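Local coordinates for putative bacterial transcription regulation protein (Staphylococcus aureus, PDB 3LUR) that probably binds small-molecule effectors through an integron-associated effector-binding domain and may thereby take part in regulating transcription, at residues I90-S95 with S131-E136; E115-Y120 with I152-K157. One frame throughout, in Å; residues are numbered along the deposited sequence. Where two conformers were deposited one is given.

Contact 1: I90-S95 with S131-E136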
# COMPACT_ATOMS: atom_id res chain seq x y z
N ILE A 90 -3.69 5.39 -12.02
CA ILE A 90 -4.52 6.33 -11.25
C ILE A 90 -3.75 7.39 -10.49
O ILE A 90 -2.53 7.32 -10.38
CB ILE A 90 -5.42 5.57 -10.26
CG1 ILE A 90 -4.60 5.02 -9.10
CG2 ILE A 90 -6.20 4.45 -11.05
CD1 ILE A 90 -5.40 4.54 -7.95
N THR A 91 -4.47 8.39 -10.00
CA THR A 91 -3.88 9.44 -9.20
C THR A 91 -4.20 9.24 -7.75
O THR A 91 -5.37 9.19 -7.36
CB THR A 91 -4.41 10.84 -9.58
OG1 THR A 91 -4.10 11.09 -10.94
CG2 THR A 91 -3.75 11.90 -8.73
N LEU A 92 -3.16 9.14 -6.95
CA LEU A 92 -3.29 9.11 -5.52
C LEU A 92 -3.16 10.57 -5.11
O LEU A 92 -2.08 11.16 -5.23
CB LEU A 92 -2.22 8.26 -4.88
CG LEU A 92 -2.20 8.21 -3.35
CD1 LEU A 92 -3.43 7.46 -2.86
CD2 LEU A 92 -0.93 7.59 -2.84
N ALA A 93 -4.25 11.16 -4.65
CA ALA A 93 -4.30 12.58 -4.33
C ALA A 93 -3.38 12.93 -3.18
O ALA A 93 -3.28 12.17 -2.24
CB ALA A 93 -5.74 13.01 -3.99
N SER A 94 -2.82 14.13 -3.23
CA SER A 94 -1.89 14.60 -2.19
C SER A 94 -2.48 14.52 -0.81
O SER A 94 -3.66 14.85 -0.61
CB SER A 94 -1.48 16.05 -2.43
OG SER A 94 -2.58 16.91 -2.33
N SER A 95 -1.64 14.18 0.15
CA SER A 95 -2.09 14.06 1.52
C SER A 95 -0.93 14.05 2.46
O SER A 95 0.22 13.74 2.06
CB SER A 95 -2.87 12.75 1.70
OG SER A 95 -3.41 12.67 3.01
N SER A 131 -10.49 9.30 4.92
CA SER A 131 -11.03 8.17 4.18
C SER A 131 -10.46 8.29 2.79
O SER A 131 -11.10 8.92 1.90
CB SER A 131 -12.56 8.26 4.08
OG SER A 131 -13.16 8.23 5.35
N ALA A 132 -9.27 7.75 2.60
CA ALA A 132 -8.60 7.77 1.34
C ALA A 132 -7.78 6.52 1.32
O ALA A 132 -7.63 5.84 2.37
CB ALA A 132 -7.68 8.99 1.24
N PRO A 133 -7.18 6.22 0.17
CA PRO A 133 -6.35 5.01 0.14
C PRO A 133 -5.16 5.08 1.08
O PRO A 133 -4.65 6.15 1.37
CB PRO A 133 -5.93 4.94 -1.33
CG PRO A 133 -6.99 5.63 -2.07
CD PRO A 133 -7.36 6.79 -1.17
N PHE A 134 -4.74 3.92 1.59
CA PHE A 134 -3.59 3.82 2.45
C PHE A 134 -2.71 2.70 1.89
O PHE A 134 -3.19 1.86 1.15
CB PHE A 134 -3.99 3.57 3.91
CG PHE A 134 -4.87 2.37 4.13
CD1 PHE A 134 -6.26 2.45 3.95
CD2 PHE A 134 -4.31 1.16 4.56
CE1 PHE A 134 -7.09 1.34 4.18
CE2 PHE A 134 -5.14 0.03 4.78
CZ PHE A 134 -6.52 0.13 4.59
N PHE A 135 -1.43 2.71 2.21
CA PHE A 135 -0.55 1.73 1.57
C PHE A 135 0.58 1.18 2.40
O PHE A 135 1.04 1.80 3.35
CB PHE A 135 -0.03 2.28 0.22
CG PHE A 135 0.78 3.56 0.31
CD1 PHE A 135 0.15 4.79 0.22
CD2 PHE A 135 2.17 3.52 0.42
CE1 PHE A 135 0.88 5.96 0.27
CE2 PHE A 135 2.91 4.69 0.45
CZ PHE A 135 2.27 5.92 0.40
N GLU A 136 1.01 -0.01 1.98
CA GLU A 136 2.20 -0.65 2.46
C GLU A 136 3.26 -0.30 1.42
O GLU A 136 2.98 -0.36 0.22
CB GLU A 136 1.99 -2.17 2.48
CG GLU A 136 0.82 -2.60 3.31
CD GLU A 136 0.16 -3.89 2.84
OE1 GLU A 136 0.69 -4.61 1.97
OE2 GLU A 136 -0.91 -4.18 3.37
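Leu92 meets Pro133 and Phe135 with its two methyl branches, one for each partner, and so shows how a single forked side chain can join two segments that share no hydrogen bond. Its CG stands anti to the backbone N (chi1 176°), which carries the fork to the other segment. Branch CD1 comes alongside the proline ring, with Leu92 CD1 3.9 Å from Pro133 CB and 4.1 Å from Pro133 CG, the two side chains running past each other in opposite senses. Branch CD2 goes to the aromatic ring, where Leu92 CD2 lies 4.0 Å from Phe135 CE1 in an oblique approach. Phe135 has its CG between the backbone N and the carbonyl carbon (chi1 60°), which places the ring where its CE1 can meet that methyl. Both partners also touch Leu61, and the Phe135 ring stacks with Trp153, so the leucine fork belongs to a larger apolar cluster.

The dense part is confined to these three residues, of which Leu92 and Phe135 are buried. Outward from it the contact thins quickly. Pro133 is partly open to solvent, and just past Leu92 the chain passes through the break in strand 88-103 at Ala93 and Ser94, both of them exposed and neither touching segment 131-136. On that second segment the side chain of Phe134 leaves its backbone away from segment 90-95 and packs on Met114 of helix 108-124.

Strands 88-103 and 134-138 are not neighbours in the sheet, since 149-156 runs between them. Side chains meeting across the barrel in this way are typical of the interior of a closed antiparallel sheet, consistent with the effector-binding family of the SHS2 clan to which the chain belongs.

Contact 2: E115-Y120 with I152-K157. With EDO (1,2-ethanediol), chain G.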
# COMPACT_ATOMS: atom_id res chain seq x y z
N GLU A 115 -3.31 -4.37 11.53
CA GLU A 115 -4.37 -4.49 12.52
C GLU A 115 -4.11 -3.55 13.72
O GLU A 115 -5.05 -2.90 14.22
CB GLU A 115 -4.49 -5.91 13.00
CG GLU A 115 -5.57 -6.08 14.04
N GLU A 116 -2.86 -3.48 14.18
CA GLU A 116 -2.52 -2.59 15.31
C GLU A 116 -2.78 -1.14 14.89
O GLU A 116 -3.34 -0.36 15.66
CB GLU A 116 -1.05 -2.71 15.72
CG GLU A 116 -0.57 -4.12 16.08
CD GLU A 116 -1.14 -4.64 17.37
OE1 GLU A 116 -2.08 -4.04 17.93
OE2 GLU A 116 -0.63 -5.66 17.86
N VAL A 117 -2.37 -0.79 13.66
CA VAL A 117 -2.58 0.58 13.14
C VAL A 117 -4.06 0.95 13.10
O VAL A 117 -4.43 2.01 13.56
CB VAL A 117 -1.96 0.76 11.75
CG1 VAL A 117 -2.41 2.07 11.16
CG2 VAL A 117 -0.47 0.71 11.84
N HIS A 118 -4.90 0.08 12.54
CA HIS A 118 -6.36 0.36 12.54
C HIS A 118 -6.87 0.56 13.95
O HIS A 118 -7.62 1.48 14.20
CB HIS A 118 -7.18 -0.74 11.85
CG HIS A 118 -7.01 -0.78 10.36
ND1 HIS A 118 -7.14 0.35 9.56
CD2 HIS A 118 -6.76 -1.81 9.51
CE1 HIS A 118 -6.94 0.01 8.30
NE2 HIS A 118 -6.71 -1.29 8.24
N HIS A 119 -6.43 -0.28 14.88
CA HIS A 119 -6.85 -0.14 16.26
C HIS A 119 -6.40 1.20 16.85
O HIS A 119 -7.17 1.87 17.54
CB HIS A 119 -6.31 -1.29 17.12
CG HIS A 119 -6.62 -1.13 18.56
ND1 HIS A 119 -7.92 -1.08 19.03
CD2 HIS A 119 -5.82 -0.98 19.64
CE1 HIS A 119 -7.90 -0.91 20.34
NE2 HIS A 119 -6.64 -0.85 20.73
N TYR A 120 -5.16 1.57 16.58
CA TYR A 120 -4.60 2.82 17.08
C TYR A 120 -5.39 4.02 16.56
O TYR A 120 -5.74 4.94 17.33
CB TYR A 120 -3.11 2.92 16.69
CG TYR A 120 -2.55 4.29 16.91
CD1 TYR A 120 -2.19 4.73 18.16
CD2 TYR A 120 -2.43 5.18 15.85
CE1 TYR A 120 -1.73 6.03 18.37
CE2 TYR A 120 -1.96 6.46 16.04
CZ TYR A 120 -1.61 6.88 17.30
OH TYR A 120 -1.15 8.15 17.47
N ILE A 152 4.01 1.56 6.56
CA ILE A 152 2.56 1.63 6.41
C ILE A 152 2.20 3.13 6.45
O ILE A 152 2.46 3.83 7.44
CB ILE A 152 1.82 0.86 7.52
CG1 ILE A 152 1.97 -0.65 7.29
CG2 ILE A 152 0.31 1.24 7.55
CD1 ILE A 152 1.48 -1.53 8.46
N TRP A 153 1.59 3.60 5.38
CA TRP A 153 1.28 5.01 5.21
C TRP A 153 -0.21 5.19 5.30
O TRP A 153 -0.95 4.75 4.41
CB TRP A 153 1.74 5.47 3.84
CG TRP A 153 3.20 5.55 3.65
CD1 TRP A 153 4.10 4.52 3.65
CD2 TRP A 153 3.95 6.73 3.31
NE1 TRP A 153 5.37 4.99 3.40
CE2 TRP A 153 5.30 6.34 3.17
CE3 TRP A 153 3.60 8.06 3.14
CZ2 TRP A 153 6.32 7.26 2.87
CZ3 TRP A 153 4.60 8.97 2.82
CH2 TRP A 153 5.95 8.56 2.69
N MSE A 154 -0.65 5.91 6.33
CA MSE A 154 -2.05 6.14 6.59
C MSE A 154 -2.34 7.63 6.44
O MSE A 154 -1.73 8.46 7.13
CB MSE A 154 -2.40 5.73 8.03
CG MSE A 154 -1.98 4.36 8.38
SE MSE A 154 -2.87 2.98 7.31
CE MSE A 154 -4.68 3.25 7.80
N PRO A 155 -3.28 7.98 5.55
CA PRO A 155 -3.58 9.39 5.28
C PRO A 155 -4.31 10.10 6.42
O PRO A 155 -5.17 9.51 7.09
CB PRO A 155 -4.45 9.32 4.04
CG PRO A 155 -5.11 8.03 4.12
CD PRO A 155 -4.13 7.09 4.73
N VAL A 156 -3.91 11.33 6.68
CA VAL A 156 -4.53 12.10 7.75
C VAL A 156 -4.82 13.50 7.25
O VAL A 156 -4.26 13.95 6.22
CB VAL A 156 -3.64 12.18 9.00
CG1 VAL A 156 -3.48 10.78 9.63
CG2 VAL A 156 -2.28 12.75 8.68
N LYS A 157 -5.69 14.18 7.95
CA LYS A 157 -6.07 15.52 7.56
C LYS A 157 -4.92 16.49 7.80
O LYS A 157 -4.12 16.29 8.71
CB LYS A 157 -7.27 15.98 8.37
CG LYS A 157 -8.52 15.16 8.19
CD LYS A 157 -9.58 15.63 9.23
CE LYS A 157 -10.86 14.86 9.13
NZ LYS A 157 -11.83 15.28 10.17
C1 EDO G . -10.54 1.94 10.95
O1 EDO G . -10.19 0.69 10.33
C2 EDO G . -9.26 2.66 11.37
O2 EDO G . -8.30 2.70 10.29
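Val117 is the first residue of helix segment 115-120 to reach segment 152-157, and its two methyls divide the work. Branch CG1, anti to the backbone N, approaches selenomethionine Met154 tip to tip: in the conformer described, one of two for this residue, Val117 CG1 is 3.6 Å from Met154 CG and 4.0 Å from Met154 SE. Branch CG2 makes a looser apolar contact, with Val117 CG2 4.4 Å from Ile152 CG2.

One residue on, His118 illustrates how an exposed side chain can border a buried contact. Its imidazole comes near the strand at the end of the bent Met154 chain, where, in the same conformer, His118 CE1 lies 4.0 Å from Met154 CE in an oblique approach. At the ring edge, in plane, a 1,2-ethanediol molecule, probably from the crystallisation liquor, forms a hydrogen bond: His118 ND1 and EDO O2 are 2.7 Å apart, with an angle of 160°. The same imidazole meets the Phe134 ring at about 90°.

Over these short segments the helix and strand axes approach to 10.6 Å and run nearly parallel, at 25°. Helix 108-124 thus lies against the sheet, with Met114 and Ile121 also touching Met154, and Phe100 of strand 88-103 meeting Val117. Strand 149-156 itself runs between 134-138 and 88-103.

Both contacts are largely buried and lack hydrogen bonds between their segments, yet they illustrate two ways of packing around one antiparallel sheet. Contact 1 joins strand 88-103 to strand 134-138 and the proline that leads into it, through a branched aliphatic and an aromatic ring; contact 2 lays a helix on the strand between them, through a valine and a flexible selenomethionine, with an exposed histidine at its border. Their centres are 13 Å apart. Strand 134-138 links them directly: Phe135 O lies 2.8 Å from Trp153 N, a probable hydrogen bond. Its alternating side chains serve both layers, Phe135 joining contact 1 while Phe134 packs beside contact 2 on Met154.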